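Local coordinates for protein glutathione S-transferase (PDB 4O7H) that probably conjugates the thiol of glutathione to electrophilic substrates, as a glutathione S-transferase, at residues A[8-22]-A[197-209]. Numbering follows the deposited sequence.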
ATOM      1  N   GLY A   8     -11.425 -15.347   3.397  1.00 12.77           N
ATOM      2  CA  GLY A   8     -10.219 -16.145   3.545  1.00 13.31           C
ATOM      3  C   GLY A   8      -9.177 -15.933   2.480  1.00 12.93           C
ATOM      4  O   GLY A   8      -8.008 -16.270   2.707  1.00 13.46           O
ATOM      5  N   LEU A   9      -9.534 -15.395   1.314  1.00 13.18           N
ATOM      6  CA  LEU A   9      -8.554 -15.217   0.277  1.00 13.81           C
ATOM      7  C   LEU A   9      -7.815 -13.884   0.343  1.00 12.12           C
ATOM      8  O   LEU A   9      -7.009 -13.592  -0.492  1.00 13.90           O
ATOM      9  CB  LEU A   9      -9.265 -15.305  -1.084  1.00 16.40           C
ATOM     10  CG  LEU A   9      -9.847 -16.694  -1.349  1.00 19.65           C
ATOM     11  CD1 LEU A   9     -10.371 -16.694  -2.773  1.00 22.74           C
ATOM     12  CD2 LEU A   9      -8.771 -17.752  -1.207  1.00 23.80           C
ATOM     13  N   SER A  10      -8.123 -13.067   1.335  1.00 11.31           N
ATOM     14  CA  SER A  10      -7.555 -11.724   1.406  1.00 10.59           C
ATOM     15  C   SER A  10      -6.360 -11.716   2.358  1.00 10.29           C
ATOM     16  O   SER A  10      -6.558 -11.948   3.547  1.00 10.38           O
ATOM     17  CB  SER A  10      -8.598 -10.758   1.980  1.00 11.69           C
ATOM     18  OG  SER A  10      -8.012  -9.468   2.338  1.00 11.59           O
ATOM     19  N   PRO A  11      -5.149 -11.425   1.857  1.00 10.36           N
ATOM     20  CA  PRO A  11      -4.032 -11.332   2.793  1.00 10.33           C
ATOM     21  C   PRO A  11      -4.188 -10.231   3.805  1.00  9.18           C
ATOM     22  O   PRO A  11      -3.772 -10.403   4.956  1.00  9.26           O
ATOM     23  CB  PRO A  11      -2.826 -11.096   1.907  1.00 10.95           C
ATOM     24  CG  PRO A  11      -3.374 -10.658   0.591  1.00 11.54           C
ATOM     25  CD  PRO A  11      -4.719 -11.245   0.458  1.00 10.85           C
ATOM     26  N   ALA A  12      -4.730  -9.099   3.402  1.00  8.69           N
ATOM     27  CA  ALA A  12      -4.912  -8.019   4.333  1.00  9.52           C
ATOM     28  C   ALA A  12      -5.884  -8.359   5.448  1.00  8.76           C
ATOM     29  O   ALA A  12      -5.706  -8.000   6.601  1.00  9.69           O
ATOM     30  CB  ALA A  12      -5.390  -6.778   3.603  1.00  9.88           C
ATOM     31  N   ALA A  13      -6.957  -9.039   5.084  1.00  9.00           N
ATOM     32  CA  ALA A  13      -7.933  -9.447   6.077  1.00  8.78           C
ATOM     33  C   ALA A  13      -7.366 -10.489   7.011  1.00  8.46           C
ATOM     34  O   ALA A  13      -7.595 -10.408   8.236  1.00  9.23           O
ATOM     35  CB  ALA A  13      -9.224  -9.924   5.412  1.00  9.96           C
ATOM     36  N   ARG A  14      -6.581 -11.423   6.475  1.00  8.92           N
ATOM     37  CA  ARG A  14      -5.886 -12.365   7.344  1.00  8.80           C
ATOM     38  C   ARG A  14      -5.031 -11.626   8.333  1.00  9.52           C
ATOM     39  O   ARG A  14      -5.024 -11.943   9.538  1.00  9.00           O
ATOM     40  CB  ARG A  14      -5.069 -13.366   6.536  1.00  9.13           C
ATOM     41  CG  ARG A  14      -5.880 -14.411   5.761  1.00  9.25           C
ATOM     42  CD  ARG A  14      -4.987 -15.495   5.113  1.00  9.88           C
ATOM     43  NE  ARG A  14      -5.873 -16.525   4.575  1.00 11.68           N
ATOM     44  CZ  ARG A  14      -5.677 -17.835   4.650  1.00 11.96           C
ATOM     45  NH1 ARG A  14      -4.554 -18.337   5.114  1.00 12.02           N
ATOM     46  NH2 ARG A  14      -6.647 -18.647   4.241  1.00 12.13           N
ATOM     47  N   LYS A  15      -4.267 -10.660   7.847  1.00  9.44           N
ATOM     48  CA  LYS A  15      -3.410  -9.873   8.729  1.00 10.33           C
ATOM     49  C   LYS A  15      -4.159  -9.211   9.866  1.00  9.31           C
ATOM     50  O   LYS A  15      -3.732  -9.233  11.016  1.00  8.53           O
ATOM     51  CB  LYS A  15      -2.577  -8.842   7.957  1.00 12.94           C
ATOM     52  CG  LYS A  15      -2.067  -7.741   8.889  1.00 15.64           C
ATOM     53  CD  LYS A  15      -0.948  -6.981   8.316  1.00 19.63           C
ATOM     54  CE  LYS A  15      -1.341  -6.228   7.114  1.00 19.15           C
ATOM     55  NZ  LYS A  15      -0.137  -5.464   6.705  1.00 21.54           N
ATOM     56  N   VAL A  16      -5.304  -8.596   9.575  1.00  8.34           N
ATOM     57  CA  VAL A  16      -6.074  -7.952  10.614  1.00  8.49           C
ATOM     58  C   VAL A  16      -6.616  -8.967  11.643  1.00  9.00           C
ATOM     59  O   VAL A  16      -6.573  -8.723  12.841  1.00  9.15           O
ATOM     60  CB  VAL A  16      -7.178  -7.069  10.009  1.00  8.40           C
ATOM     61  CG1 VAL A  16      -8.059  -6.479  11.101  1.00  8.47           C
ATOM     62  CG2 VAL A  16      -6.587  -5.878   9.225  1.00  9.03           C
ATOM     63  N   ARG A  17      -7.047 -10.133  11.185  1.00  8.65           N
ATOM     64  CA  ARG A  17      -7.492 -11.149  12.075  1.00  9.70           C
ATOM     65  C   ARG A  17      -6.365 -11.554  13.051  1.00  8.53           C
ATOM     66  O   ARG A  17      -6.595 -11.703  14.251  1.00  8.91           O
ATOM     67  CB  ARG A  17      -7.960 -12.423  11.352  1.00 10.88           C
ATOM     68  CG  ARG A  17      -9.203 -12.234  10.514  1.00 11.13           C
ATOM     69  CD  ARG A  17      -9.671 -13.570  10.000  1.00 13.79           C
ATOM     70  NE  ARG A  17     -10.361 -14.307  11.071  1.00 14.12           N
ATOM     71  CZ  ARG A  17     -10.897 -15.517  10.875  1.00 14.39           C
ATOM     72  NH1 ARG A  17     -10.769 -16.117   9.702  1.00 16.15           N
ATOM     73  NH2 ARG A  17     -11.607 -16.099  11.841  1.00 16.68           N
ATOM     74  N   VAL A  18      -5.181 -11.790  12.518  1.00  8.76           N
ATOM     75  CA  VAL A  18      -4.020 -12.120  13.363  1.00  8.70           C
ATOM     76  C   VAL A  18      -3.715 -10.987  14.332  1.00  9.45           C
ATOM     77  O   VAL A  18      -3.468 -11.226  15.551  1.00  9.19           O
ATOM     78  CB  VAL A  18      -2.812 -12.542  12.524  1.00  8.90           C
ATOM     79  CG1 VAL A  18      -1.575 -12.746  13.431  1.00  8.71           C
ATOM     80  CG2 VAL A  18      -3.124 -13.770  11.669  1.00  9.50           C
ATOM     81  N   ALA A  19      -3.754  -9.747  13.848  1.00  8.77           N
ATOM     82  CA  ALA A  19      -3.478  -8.574  14.697  1.00  9.56           C
ATOM     83  C   ALA A  19      -4.487  -8.439  15.852  1.00  9.73           C
ATOM     84  O   ALA A  19      -4.119  -8.188  16.989  1.00 11.09           O
ATOM     85  CB  ALA A  19      -3.466  -7.313  13.841  1.00  9.50           C
ATOM     86  N   LEU A  20      -5.778  -8.597  15.557  1.00  9.58           N
ATOM     87  CA  LEU A  20      -6.800  -8.493  16.556  1.00  9.60           C
ATOM     88  C   LEU A  20      -6.530  -9.526  17.681  1.00 10.33           C
ATOM     89  O   LEU A  20      -6.622  -9.213  18.880  1.00 10.55           O
ATOM     90  CB  LEU A  20      -8.155  -8.757  15.894  1.00  9.62           C
ATOM     91  CG  LEU A  20      -8.703  -7.567  15.085  1.00  9.61           C
ATOM     92  CD1 LEU A  20      -9.851  -8.068  14.212  1.00  9.92           C
ATOM     93  CD2 LEU A  20      -9.141  -6.412  15.975  1.00 10.67           C
ATOM     94  N   ALA A  21      -6.203 -10.748  17.280  1.00  9.66           N
ATOM     95  CA  ALA A  21      -5.917 -11.833  18.236  1.00 10.97           C
ATOM     96  C   ALA A  21      -4.637 -11.538  19.056  1.00 11.41           C
ATOM     97  O   ALA A  21      -4.590 -11.777  20.264  1.00 12.22           O
ATOM     98  CB  ALA A  21      -5.830 -13.170  17.545  1.00 11.00           C
ATOM     99  N   GLU A  22      -3.593 -11.042  18.400  1.00 12.19           N
ATOM    100  CA  GLU A  22      -2.352 -10.681  19.089  1.00 12.01           C
ATOM    101  C   GLU A  22      -2.626  -9.604  20.128  1.00 12.63           C
ATOM    102  O   GLU A  22      -2.039  -9.633  21.224  1.00 14.09           O
ATOM    103  CB  GLU A  22      -1.316 -10.176  18.101  1.00 12.41           C
ATOM    104  CG  GLU A  22      -0.653 -11.287  17.287  1.00 12.57           C
ATOM    105  CD  GLU A  22       0.236 -12.208  18.080  1.00 13.64           C
ATOM    106  OE1 GLU A  22       0.913 -11.705  19.015  1.00 15.51           O
ATOM    107  OE2 GLU A  22       0.267 -13.426  17.774  1.00 11.47           O
ATOM    108  N   ARG A 197       1.357 -19.836  16.732  1.00 12.29           N
ATOM    109  CA  ARG A 197       0.783 -18.904  17.699  1.00 11.95           C
ATOM    110  C   ARG A 197      -0.736 -19.006  17.675  1.00 12.68           C
ATOM    111  O   ARG A 197      -1.330 -19.243  16.642  1.00 11.94           O
ATOM    112  CB  ARG A 197       1.244 -17.474  17.394  1.00 12.40           C
ATOM    113  CG  ARG A 197       2.726 -17.284  17.388  1.00 12.19           C
ATOM    114  CD  ARG A 197       3.173 -15.886  17.016  1.00 13.75           C
ATOM    115  NE  ARG A 197       2.811 -14.848  17.959  1.00 14.01           N
ATOM    116  CZ  ARG A 197       3.536 -14.458  18.996  1.00 16.47           C
ATOM    117  NH1 ARG A 197       4.715 -15.025  19.231  1.00 17.83           N
ATOM    118  NH2 ARG A 197       3.109 -13.447  19.772  1.00 17.19           N
ATOM    119  N   PRO A 198      -1.392 -18.813  18.821  1.00 12.40           N
ATOM    120  CA  PRO A 198      -2.840 -18.934  18.867  1.00 13.88           C
ATOM    121  C   PRO A 198      -3.544 -17.984  17.909  1.00 12.97           C
ATOM    122  O   PRO A 198      -4.594 -18.307  17.381  1.00 13.44           O
ATOM    123  CB  PRO A 198      -3.182 -18.670  20.341  1.00 15.56           C
ATOM    124  CG  PRO A 198      -1.934 -18.909  21.081  1.00 16.04           C
ATOM    125  CD  PRO A 198      -0.745 -18.772  20.162  1.00 13.61           C
ATOM    126  N   SER A 199      -2.916 -16.825  17.636  1.00 12.38           N
ATOM    127  CA  SER A 199      -3.529 -15.818  16.740  1.00 12.02           C
ATOM    128  C   SER A 199      -3.647 -16.362  15.340  1.00 11.37           C
ATOM    129  O   SER A 199      -4.473 -15.903  14.556  1.00 12.42           O
ATOM    130  CB  SER A 199      -2.681 -14.567  16.699  1.00 12.03           C
ATOM    131  OG  SER A 199      -1.371 -14.899  16.289  1.00 12.27           O
ATOM    132  N   PHE A 200      -2.821 -17.342  15.004  1.00 10.79           N
ATOM    133  CA  PHE A 200      -2.852 -17.898  13.641  1.00 10.75           C
ATOM    134  C   PHE A 200      -3.872 -19.021  13.440  1.00 11.57           C
ATOM    135  O   PHE A 200      -4.133 -19.453  12.310  1.00 12.61           O
ATOM    136  CB  PHE A 200      -1.469 -18.429  13.244  1.00 10.27           C
ATOM    137  CG  PHE A 200      -1.038 -18.048  11.833  1.00 10.23           C
ATOM    138  CD1 PHE A 200      -0.631 -16.754  11.547  1.00 10.94           C
ATOM    139  CD2 PHE A 200      -1.031 -19.000  10.818  1.00 10.71           C
ATOM    140  CE1 PHE A 200      -0.235 -16.418  10.269  1.00 10.44           C
ATOM    141  CE2 PHE A 200      -0.638 -18.665   9.517  1.00 11.57           C
ATOM    142  CZ  PHE A 200      -0.217 -17.378   9.262  1.00 11.27           C
ATOM    143  N   ARG A 201      -4.387 -19.564  14.529  1.00 13.43           N
ATOM    144  CA  ARG A 201      -5.151 -20.815  14.479  1.00 15.03           C
ATOM    145  C   ARG A 201      -6.339 -20.768  13.500  1.00 14.41           C
ATOM    146  O   ARG A 201      -6.505 -21.709  12.725  1.00 14.16           O
ATOM    147  CB  ARG A 201      -5.612 -21.244  15.873  1.00 19.74           C
ATOM    148  CG  ARG A 201      -6.235 -22.642  15.826  1.00 24.59           C
ATOM    149  CD  ARG A 201      -6.793 -23.095  17.168  1.00 32.70           C
ATOM    150  NE  ARG A 201      -5.832 -23.942  17.868  1.00 41.10           N
ATOM    151  CZ  ARG A 201      -4.935 -23.526  18.769  1.00 47.21           C
ATOM    152  NH1 ARG A 201      -4.862 -22.243  19.145  1.00 44.71           N
ATOM    153  NH2 ARG A 201      -4.104 -24.415  19.313  1.00 52.51           N
ATOM    154  N   PRO A 202      -7.171 -19.713  13.474  1.00 14.19           N
ATOM    155  CA  PRO A 202      -8.277 -19.727  12.513  1.00 14.60           C
ATOM    156  C   PRO A 202      -7.838 -19.796  11.043  1.00 14.09           C
ATOM    157  O   PRO A 202      -8.484 -20.378  10.201  1.00 14.86           O
ATOM    158  CB  PRO A 202      -9.001 -18.369  12.760  1.00 15.62           C
ATOM    159  CG  PRO A 202      -8.600 -17.966  14.092  1.00 17.33           C
ATOM    160  CD  PRO A 202      -7.214 -18.514  14.331  1.00 15.60           C
ATOM    161  N   LEU A 203      -6.688 -19.203  10.734  1.00 12.24           N
ATOM    162  CA  LEU A 203      -6.188 -19.284   9.365  1.00 12.00           C
ATOM    163  C   LEU A 203      -5.840 -20.710   8.982  1.00 12.56           C
ATOM    164  O   LEU A 203      -5.917 -21.082   7.814  1.00 13.76           O
ATOM    165  CB  LEU A 203      -4.909 -18.442   9.186  1.00 12.61           C
ATOM    166  CG  LEU A 203      -5.083 -16.944   9.062  1.00 13.83           C
ATOM    167  CD1 LEU A 203      -5.802 -16.352  10.242  1.00 14.98           C
ATOM    168  CD2 LEU A 203      -3.702 -16.308   8.876  1.00 12.85           C
ATOM    169  N   LEU A 204      -5.471 -21.494   9.973  1.00 12.20           N
ATOM    170  CA  LEU A 204      -5.105 -22.899   9.723  1.00 12.74           C
ATOM    171  C   LEU A 204      -6.285 -23.800   9.651  1.00 14.17           C
ATOM    172  O   LEU A 204      -6.247 -24.782   8.888  1.00 15.10           O
ATOM    173  CB  LEU A 204      -4.112 -23.433  10.759  1.00 12.09           C
ATOM    174  CG  LEU A 204      -2.825 -22.633  10.839  1.00 12.38           C
ATOM    175  CD1 LEU A 204      -1.904 -23.357  11.820  1.00 12.79           C
ATOM    176  CD2 LEU A 204      -2.163 -22.476   9.481  1.00 12.65           C
ATOM    177  N   THR A 205      -7.321 -23.518  10.416  1.00 15.53           N
ATOM    178  CA  THR A 205      -8.465 -24.458  10.501  1.00 17.66           C
ATOM    179  C   THR A 205      -9.597 -24.190   9.535  1.00 19.47           C
ATOM    180  O   THR A 205     -10.348 -25.090   9.163  1.00 20.35           O
ATOM    181  CB  THR A 205      -9.004 -24.518  11.933  1.00 17.76           C
ATOM    182  OG1 THR A 205      -9.486 -23.246  12.342  1.00 17.27           O
ATOM    183  CG2 THR A 205      -7.907 -24.917  12.906  1.00 21.64           C
ATOM    184  N   GLU A 206      -9.759 -22.941   9.129  1.00 18.54           N
ATOM    185  CA  GLU A 206     -10.846 -22.598   8.219  1.00 18.11           C
ATOM    186  C   GLU A 206     -10.467 -22.964   6.773  1.00 19.76           C
ATOM    187  O   GLU A 206      -9.293 -23.073   6.410  1.00 20.13           O
ATOM    188  CB  GLU A 206     -11.210 -21.091   8.398  1.00 18.53           C
ATOM    189  CG  GLU A 206     -11.732 -20.769   9.781  1.00 18.13           C
ATOM    190  CD  GLU A 206     -12.042 -19.273   9.999  1.00 18.06           C
ATOM    191  OE1 GLU A 206     -12.040 -18.534   8.984  1.00 19.96           O
ATOM    192  OE2 GLU A 206     -12.297 -18.923  11.164  1.00 19.65           O
ATOM    193  N   THR A 207     -11.475 -23.203   5.946  1.00 20.78           N
ATOM    194  CA  THR A 207     -11.258 -23.543   4.557  1.00 21.94           C
ATOM    195  C   THR A 207     -12.023 -22.580   3.659  1.00 22.29           C
ATOM    196  O   THR A 207     -12.931 -21.892   4.087  1.00 24.35           O
ATOM    197  CB  THR A 207     -11.745 -24.959   4.249  1.00 23.42           C
ATOM    198  OG1 THR A 207     -13.117 -25.067   4.637  1.00 26.01           O
ATOM    199  CG2 THR A 207     -10.907 -26.017   4.995  1.00 23.20           C
ATOM    200  N   ILE A 208     -11.605 -22.546   2.408  1.00 24.07           N
ATOM    201  CA  ILE A 208     -12.246 -21.766   1.410  1.00 26.15           C
ATOM    202  C   ILE A 208     -12.726 -22.780   0.355  1.00 25.24           C
ATOM    203  O   ILE A 208     -11.937 -23.322  -0.414  1.00 23.79           O
ATOM    204  CB  ILE A 208     -11.258 -20.753   0.821  1.00 29.15           C
ATOM    205  CG1 ILE A 208     -10.773 -19.810   1.932  1.00 30.38           C
ATOM    206  CG2 ILE A 208     -11.919 -19.973  -0.292  1.00 29.51           C
ATOM    207  CD1 ILE A 208      -9.284 -19.747   2.046  1.00 31.02           C
ATOM    208  N   SER A 209     -14.034 -23.012   0.337  1.00 28.59           N
ATOM    209  CA  SER A 209     -14.633 -23.934  -0.621  1.00 31.36           C
ATOM    210  C   SER A 209     -14.418 -23.431  -2.049  1.00 30.32           C
ATOM    211  O   SER A 209     -14.523 -22.231  -2.312  1.00 28.87           O
ATOM    212  CB  SER A 209     -16.120 -24.064  -0.312  1.00 34.61           C
ATOM    213  OG  SER A 209     -16.749 -24.876  -1.291  1.00 42.10           O
TER
HETATM  214  O   HOH W   1      -6.706 -14.554  14.389  1.00 22.88           O
HETATM  215  O   HOH W   2      -0.905 -15.330  19.606  1.00 16.23           O
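Two arginine–glutamate pairs join helix 11-22 to segment 197-209, each gripping in its own way. Arg-17 meets Glu-206 end-on: NH1 reaches OE1 at 2.8 Å and NH2 reaches OE2 at 3.0 Å, both oxygens close to the guanidinium plane although the carboxylate is turned 39° against it. A bend at chi3 (77°) swings the guanidinium out to this partner, and CB of Pro-202 lies over one of its faces. Arg-197 instead takes Glu-22 side-on, NE to OE2 at 2.9 Å and NH2 to OE1. Glu-22 OE2 also accepts from the hydroxyl of Ser-199, OG to OE2 2.7 Å, through its anti lone pair, and from a water that in turn takes the N-H of Ser-199. So many donors on a buried carboxylate would be expected to favour its ionised form. Within segment 8-22, the extended Arg-14 chain carries NE back to a hydrogen bond with Gly-8 O, 2.8 Å away.

Helix 11-22 follows strand 3-6 in the thioredoxin-like domain, whereas 201-205 is a short helix beyond the long helices of the C-terminal part, so these bonds tie the two halves of the transferase fold together. The axes of helices 11-22 and 201-205 come within 10.4 Å, and their N-to-C directions make an angle of 135°.

Apolar side chains fill the middle. Val-18 CG2 packs on Leu-203 CD2 at 3.8 Å and obliquely on the Phe-200 ring, while the small Ala-21 lets Ser-199 come close, CB to CB 3.5 Å. Near the helix start, Ile-208 CD1 sits at the Arg-14 guanidinium edge; Ile-208 also packs against Leu-9, and a glycine at position 8 leaves room for its CG1.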